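Local structure of regulator of chromosome condensation (Saccharomyces cerevisiae, 3OF7) at residues 87-101 and 129-141. The protein promotes exchange of GDP for GTP on the small GTPases GSP1 and GSP2, binds chromatin, and is required for export of mRNA and ribosomes from the nucleus. Numbering follows the deposited sequence. Where two conformers were deposited one is given.
Sequences NVWSWGCNDVGALGR and LESTPAKIPRESF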
loop_
_atom_site.group_PDB
_atom_site.type_symbol
_atom_site.label_atom_id
_atom_site.label_comp_id
_atom_site.label_asym_id
_atom_site.label_seq_id
_atom_site.Cartn_x
_atom_site.Cartn_y
_atom_site.Cartn_z
ATOM N N ASN A 87 -16.777 8.955 -7.390
ATOM C CA ASN A 87 -17.410 7.678 -7.039
ATOM C C ASN A 87 -16.331 6.687 -6.635
ATOM O O ASN A 87 -15.242 6.684 -7.211
ATOM C CB ASN A 87 -18.204 7.090 -8.202
ATOM C CG ASN A 87 -19.455 7.884 -8.526
ATOM O OD1 ASN A 87 -20.371 8.015 -7.704
ATOM N ND2 ASN A 87 -19.503 8.405 -9.740
ATOM N N VAL A 88 -16.651 5.853 -5.649
ATOM C CA VAL A 88 -15.753 4.796 -5.197
ATOM C C VAL A 88 -16.143 3.450 -5.805
ATOM O O VAL A 88 -17.286 2.986 -5.652
ATOM C CB VAL A 88 -15.711 4.706 -3.645
ATOM C CG1 VAL A 88 -14.734 3.625 -3.182
ATOM C CG2 VAL A 88 -15.335 6.059 -3.035
ATOM N N TRP A 89 -15.194 2.843 -6.511
ATOM C CA TRP A 89 -15.353 1.522 -7.093
ATOM C C TRP A 89 -14.629 0.522 -6.193
ATOM O O TRP A 89 -13.633 0.866 -5.550
ATOM C CB TRP A 89 -14.704 1.466 -8.470
ATOM C CG TRP A 89 -15.283 2.379 -9.520
ATOM C CD1 TRP A 89 -15.308 3.749 -9.513
ATOM C CD2 TRP A 89 -15.887 1.973 -10.750
ATOM N NE1 TRP A 89 -15.908 4.220 -10.666
ATOM C CE2 TRP A 89 -16.266 3.149 -11.442
ATOM C CE3 TRP A 89 -16.157 0.727 -11.332
ATOM C CZ2 TRP A 89 -16.908 3.111 -12.690
ATOM C CZ3 TRP A 89 -16.779 0.692 -12.577
ATOM C CH2 TRP A 89 -17.151 1.875 -13.238
ATOM N N SER A 90 -15.106 -0.719 -6.185
ATOM C CA SER A 90 -14.477 -1.771 -5.386
ATOM C C SER A 90 -14.595 -3.126 -6.065
ATOM O O SER A 90 -15.535 -3.379 -6.835
ATOM C CB SER A 90 -15.125 -1.841 -3.998
ATOM O OG SER A 90 -16.473 -2.271 -4.095
ATOM N N TRP A 91 -13.623 -3.988 -5.789
ATOM C CA TRP A 91 -13.682 -5.388 -6.192
ATOM C C TRP A 91 -12.748 -6.196 -5.310
ATOM O O TRP A 91 -11.828 -5.644 -4.701
ATOM C CB TRP A 91 -13.332 -5.567 -7.676
ATOM C CG TRP A 91 -11.898 -5.277 -8.032
ATOM C CD1 TRP A 91 -10.873 -6.173 -8.059
ATOM C CD2 TRP A 91 -11.342 -4.018 -8.438
ATOM N NE1 TRP A 91 -9.714 -5.553 -8.446
ATOM C CE2 TRP A 91 -9.971 -4.229 -8.683
ATOM C CE3 TRP A 91 -11.868 -2.727 -8.600
ATOM C CZ2 TRP A 91 -9.111 -3.202 -9.097
ATOM C CZ3 TRP A 91 -11.011 -1.705 -9.009
ATOM C CH2 TRP A 91 -9.651 -1.949 -9.243
ATOM N N GLY A 92 -12.996 -7.499 -5.242
ATOM C CA GLY A 92 -12.234 -8.392 -4.384
ATOM C C GLY A 92 -13.139 -9.133 -3.424
ATOM O O GLY A 92 -14.337 -9.310 -3.686
ATOM N N CYS A 93 -12.575 -9.549 -2.295
ATOM C CA CYS A 93 -13.304 -10.389 -1.360
ATOM C C CYS A 93 -14.269 -9.585 -0.475
ATOM O O CYS A 93 -13.861 -8.663 0.238
ATOM C CB CYS A 93 -12.330 -11.193 -0.506
ATOM S SG CYS A 93 -13.169 -12.386 0.546
ATOM N N ASN A 94 -15.550 -9.942 -0.535
ATOM C CA ASN A 94 -16.572 -9.270 0.257
ATOM C C ASN A 94 -17.062 -10.078 1.467
ATOM O O ASN A 94 -18.105 -9.753 2.049
ATOM C CB ASN A 94 -17.768 -8.892 -0.619
ATOM C CG ASN A 94 -18.489 -7.650 -0.113
ATOM O OD1 ASN A 94 -17.954 -6.901 0.701
ATOM N ND2 ASN A 94 -19.703 -7.426 -0.604
ATOM N N ASP A 95 -16.301 -11.100 1.862
ATOM C CA ASP A 95 -16.732 -11.991 2.941
ATOM C C ASP A 95 -17.014 -11.253 4.248
ATOM O O ASP A 95 -17.901 -11.653 5.009
ATOM C CB ASP A 95 -15.724 -13.124 3.150
ATOM C CG ASP A 95 -15.808 -14.169 2.060
ATOM O OD1 ASP A 95 -16.846 -14.204 1.363
ATOM O OD2 ASP A 95 -14.846 -14.946 1.892
ATOM N N VAL A 96 -16.274 -10.173 4.503
ATOM C CA VAL A 96 -16.495 -9.367 5.717
ATOM C C VAL A 96 -16.786 -7.885 5.423
ATOM O O VAL A 96 -16.405 -6.996 6.189
ATOM C CB VAL A 96 -15.357 -9.547 6.760
ATOM C CG1 VAL A 96 -15.441 -10.938 7.410
ATOM C CG2 VAL A 96 -13.962 -9.323 6.119
ATOM N N GLY A 97 -17.466 -7.639 4.308
ATOM C CA GLY A 97 -17.987 -6.311 3.975
ATOM C C GLY A 97 -17.043 -5.308 3.329
ATOM O O GLY A 97 -17.440 -4.172 3.079
ATOM N N ALA A 98 -15.811 -5.709 3.025
ATOM C CA ALA A 98 -14.791 -4.744 2.565
ATOM C C ALA A 98 -15.145 -3.973 1.283
ATOM O O ALA A 98 -14.655 -2.859 1.078
ATOM C CB ALA A 98 -13.414 -5.415 2.421
ATOM N N LEU A 99 -15.979 -4.556 0.425
ATOM C CA LEU A 99 -16.331 -3.890 -0.839
ATOM C C LEU A 99 -17.331 -2.750 -0.649
ATOM O O LEU A 99 -17.484 -1.901 -1.534
ATOM C CB LEU A 99 -16.842 -4.887 -1.887
ATOM C CG LEU A 99 -15.966 -6.095 -2.239
ATOM C CD1 LEU A 99 -16.553 -6.801 -3.455
ATOM C CD2 LEU A 99 -14.512 -5.682 -2.494
ATOM N N GLY A 100 -18.013 -2.744 0.495
ATOM C CA GLY A 100 -18.973 -1.685 0.832
ATOM C C GLY A 100 -20.182 -1.622 -0.079
ATOM O O GLY A 100 -20.776 -0.552 -0.265
ATOM N N ARG A 101 -20.537 -2.766 -0.661
ATOM C CA ARG A 101 -21.658 -2.854 -1.599
ATOM C C ARG A 101 -22.229 -4.269 -1.626
ATOM O O ARG A 101 -21.537 -5.238 -1.301
ATOM C CB ARG A 101 -21.240 -2.399 -3.006
ATOM C CG ARG A 101 -20.122 -3.225 -3.649
ATOM C CD ARG A 101 -19.728 -2.650 -5.008
ATOM N NE ARG A 101 -18.621 -3.391 -5.625
ATOM C CZ ARG A 101 -18.763 -4.493 -6.354
ATOM N NH1 ARG A 101 -19.970 -5.004 -6.584
ATOM N NH2 ARG A 101 -17.697 -5.085 -6.870
ATOM N N LEU A 129 -20.309 -10.643 -9.058
ATOM C CA LEU A 129 -20.384 -9.312 -8.483
ATOM C C LEU A 129 -19.072 -8.889 -7.799
ATOM O O LEU A 129 -18.653 -7.740 -7.927
ATOM C CB LEU A 129 -21.591 -9.197 -7.546
ATOM C CG LEU A 129 -22.960 -9.295 -8.245
ATOM C CD1 LEU A 129 -24.089 -9.426 -7.231
ATOM C CD2 LEU A 129 -23.199 -8.101 -9.176
ATOM N N GLU A 130 -18.424 -9.822 -7.104
ATOM C CA GLU A 130 -17.177 -9.534 -6.377
ATOM C C GLU A 130 -15.987 -9.374 -7.311
ATOM O O GLU A 130 -15.116 -8.538 -7.074
ATOM C CB GLU A 130 -16.872 -10.634 -5.359
ATOM C CG GLU A 130 -17.773 -10.638 -4.142
ATOM C CD GLU A 130 -17.557 -11.858 -3.262
ATOM O OE1 GLU A 130 -16.569 -11.889 -2.495
ATOM O OE2 GLU A 130 -18.394 -12.786 -3.326
ATOM N N SER A 131 -15.946 -10.186 -8.364
ATOM C CA SER A 131 -14.837 -10.156 -9.320
ATOM C C SER A 131 -14.994 -9.082 -10.404
ATOM O O SER A 131 -14.086 -8.874 -11.217
ATOM C CB SER A 131 -14.625 -11.541 -9.948
ATOM O OG SER A 131 -15.751 -11.941 -10.707
ATOM N N THR A 132 -16.136 -8.401 -10.413
ATOM C CA THR A 132 -16.377 -7.338 -11.386
ATOM C C THR A 132 -16.401 -5.989 -10.676
ATOM O O THR A 132 -17.256 -5.763 -9.809
ATOM C CB THR A 132 -17.685 -7.558 -12.193
ATOM O OG1 THR A 132 -17.645 -8.842 -12.834
ATOM C CG2 THR A 132 -17.863 -6.464 -13.267
ATOM N N PRO A 133 -15.454 -5.096 -11.029
ATOM C CA PRO A 133 -15.418 -3.760 -10.458
ATOM C C PRO A 133 -16.741 -3.056 -10.685
ATOM O O PRO A 133 -17.274 -3.102 -11.792
ATOM C CB PRO A 133 -14.319 -3.065 -11.265
ATOM C CG PRO A 133 -13.404 -4.161 -11.627
ATOM C CD PRO A 133 -14.306 -5.328 -11.923
ATOM N N ALA A 134 -17.263 -2.431 -9.639
ATOM C CA ALA A 134 -18.515 -1.685 -9.733
ATOM C C ALA A 134 -18.528 -0.581 -8.688
ATOM O O ALA A 134 -17.784 -0.641 -7.699
ATOM C CB ALA A 134 -19.725 -2.624 -9.557
ATOM N N LYS A 135 -19.391 0.413 -8.894
ATOM C CA LYS A 135 -19.461 1.563 -8.002
ATOM C C LYS A 135 -20.251 1.264 -6.744
ATOM O O LYS A 135 -21.297 0.615 -6.799
ATOM C CB LYS A 135 -20.076 2.771 -8.709
ATOM C CG LYS A 135 -19.152 3.438 -9.725
ATOM C CD LYS A 135 -19.822 4.604 -10.448
ATOM C CE LYS A 135 -20.723 4.122 -11.587
ATOM N NZ LYS A 135 -21.386 5.258 -12.306
ATOM N N ILE A 136 -19.734 1.744 -5.616
ATOM C CA ILE A 136 -20.504 1.842 -4.382
ATOM C C ILE A 136 -21.557 2.932 -4.623
ATOM O O ILE A 136 -21.232 3.997 -5.165
ATOM C CB ILE A 136 -19.598 2.210 -3.171
ATOM C CG1 ILE A 136 -18.586 1.089 -2.894
ATOM C CG2 ILE A 136 -20.430 2.515 -1.913
ATOM C CD1 ILE A 136 -17.583 1.412 -1.796
ATOM N N PRO A 137 -22.824 2.659 -4.259
ATOM C CA PRO A 137 -23.862 3.675 -4.446
ATOM C C PRO A 137 -23.460 5.030 -3.873
ATOM O O PRO A 137 -22.947 5.117 -2.754
ATOM C CB PRO A 137 -25.063 3.088 -3.700
ATOM C CG PRO A 137 -24.886 1.625 -3.860
ATOM C CD PRO A 137 -23.391 1.387 -3.774
ATOM N N ARG A 138 -23.693 6.078 -4.655
ATOM C CA ARG A 138 -23.287 7.424 -4.284
ATOM C C ARG A 138 -23.920 7.893 -2.973
ATOM O O ARG A 138 -23.311 8.650 -2.213
ATOM C CB ARG A 138 -23.623 8.387 -5.420
ATOM C CG ARG A 138 -22.752 9.588 -5.456
ATOM C CD ARG A 138 -22.897 10.342 -6.760
ATOM N NE ARG A 138 -22.224 11.625 -6.643
ATOM C CZ ARG A 138 -20.940 11.823 -6.920
ATOM N NH1 ARG A 138 -20.184 10.818 -7.358
ATOM N NH2 ARG A 138 -20.419 13.032 -6.773
ATOM N N GLU A 139 -25.134 7.417 -2.711
ATOM C CA GLU A 139 -25.883 7.778 -1.508
ATOM C C GLU A 139 -25.202 7.275 -0.249
ATOM O O GLU A 139 -25.405 7.831 0.822
ATOM C CB GLU A 139 -27.322 7.243 -1.567
ATOM C CG GLU A 139 -28.016 7.413 -2.912
ATOM C CD GLU A 139 -27.802 6.218 -3.833
ATOM O OE1 GLU A 139 -28.311 5.116 -3.516
ATOM O OE2 GLU A 139 -27.139 6.385 -4.880
ATOM N N SER A 140 -24.372 6.239 -0.390
ATOM C CA SER A 140 -23.601 5.688 0.725
ATOM C C SER A 140 -22.581 6.679 1.279
ATOM O O SER A 140 -22.076 6.493 2.388
ATOM C CB SER A 140 -22.892 4.393 0.314
ATOM O OG SER A 140 -23.837 3.399 -0.041
ATOM N N PHE A 141 -22.286 7.726 0.509
ATOM C CA PHE A 141 -21.371 8.773 0.953
ATOM C C PHE A 141 -22.060 10.135 0.969
ATOM O O PHE A 141 -21.967 10.879 -0.015
ATOM C CB PHE A 141 -20.127 8.854 0.055
ATOM C CG PHE A 141 -19.332 7.580 -0.019
ATOM C CD1 PHE A 141 -18.486 7.206 1.023
ATOM C CD2 PHE A 141 -19.393 6.777 -1.156
ATOM C CE1 PHE A 141 -17.726 6.040 0.942
ATOM C CE2 PHE A 141 -18.642 5.598 -1.242
ATOM C CZ PHE A 141 -17.811 5.230 -0.187
HETATM O O HOH W 1 -19.441 6.070 -4.868
HETATM O O HOH W 2 -23.087 0.801 -0.024
#
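Arg-101 reaches across to residues 129-134, and its side chain is worth following outward. Arg-101 CB lies 4.4 Å from Ile-136 CG1. The chain then runs extended from CG to NE, taking Arg-101 CD past Lys-135 O at 4.0 Å. NE bonds to Ser-90 OG and NH2 to Ser-90 O, a side-on grip on one residue; Ser-90 OG in turn donates to Leu-99 O. Arg-101 NH2 also gives a bond to Leu-129 O (3.0 Å), close to the guanidinium plane, with NH1 adding a weak one. Thr-132 O lies 3.0 Å from Arg-101 NH2 as well. Ala-134 CB sits 3.8 Å above the centre of that plane.

Beside it, strand 134-135 pairs antiparallel with 88-92 as the outermost strand of a four-stranded propeller blade. Ser-90 N donates to Ala-134 O, and Ile-136 N to Val-88 O (2.7 Å). On the Trp-89 face of the sheet, Lys-135 CG rests on the indole's five-membered ring, 3.5 Å from its centroid, a CH-pi contact; Asp-83 takes the indole NH. Farther along, Glu-130 OE1 accepts from Asn-94 N (2.9 Å).

With several carbonyls around a buried guanidinium, its positive charge is probably stabilised, and the loop after strand 88-92 is tied to the blade's edge.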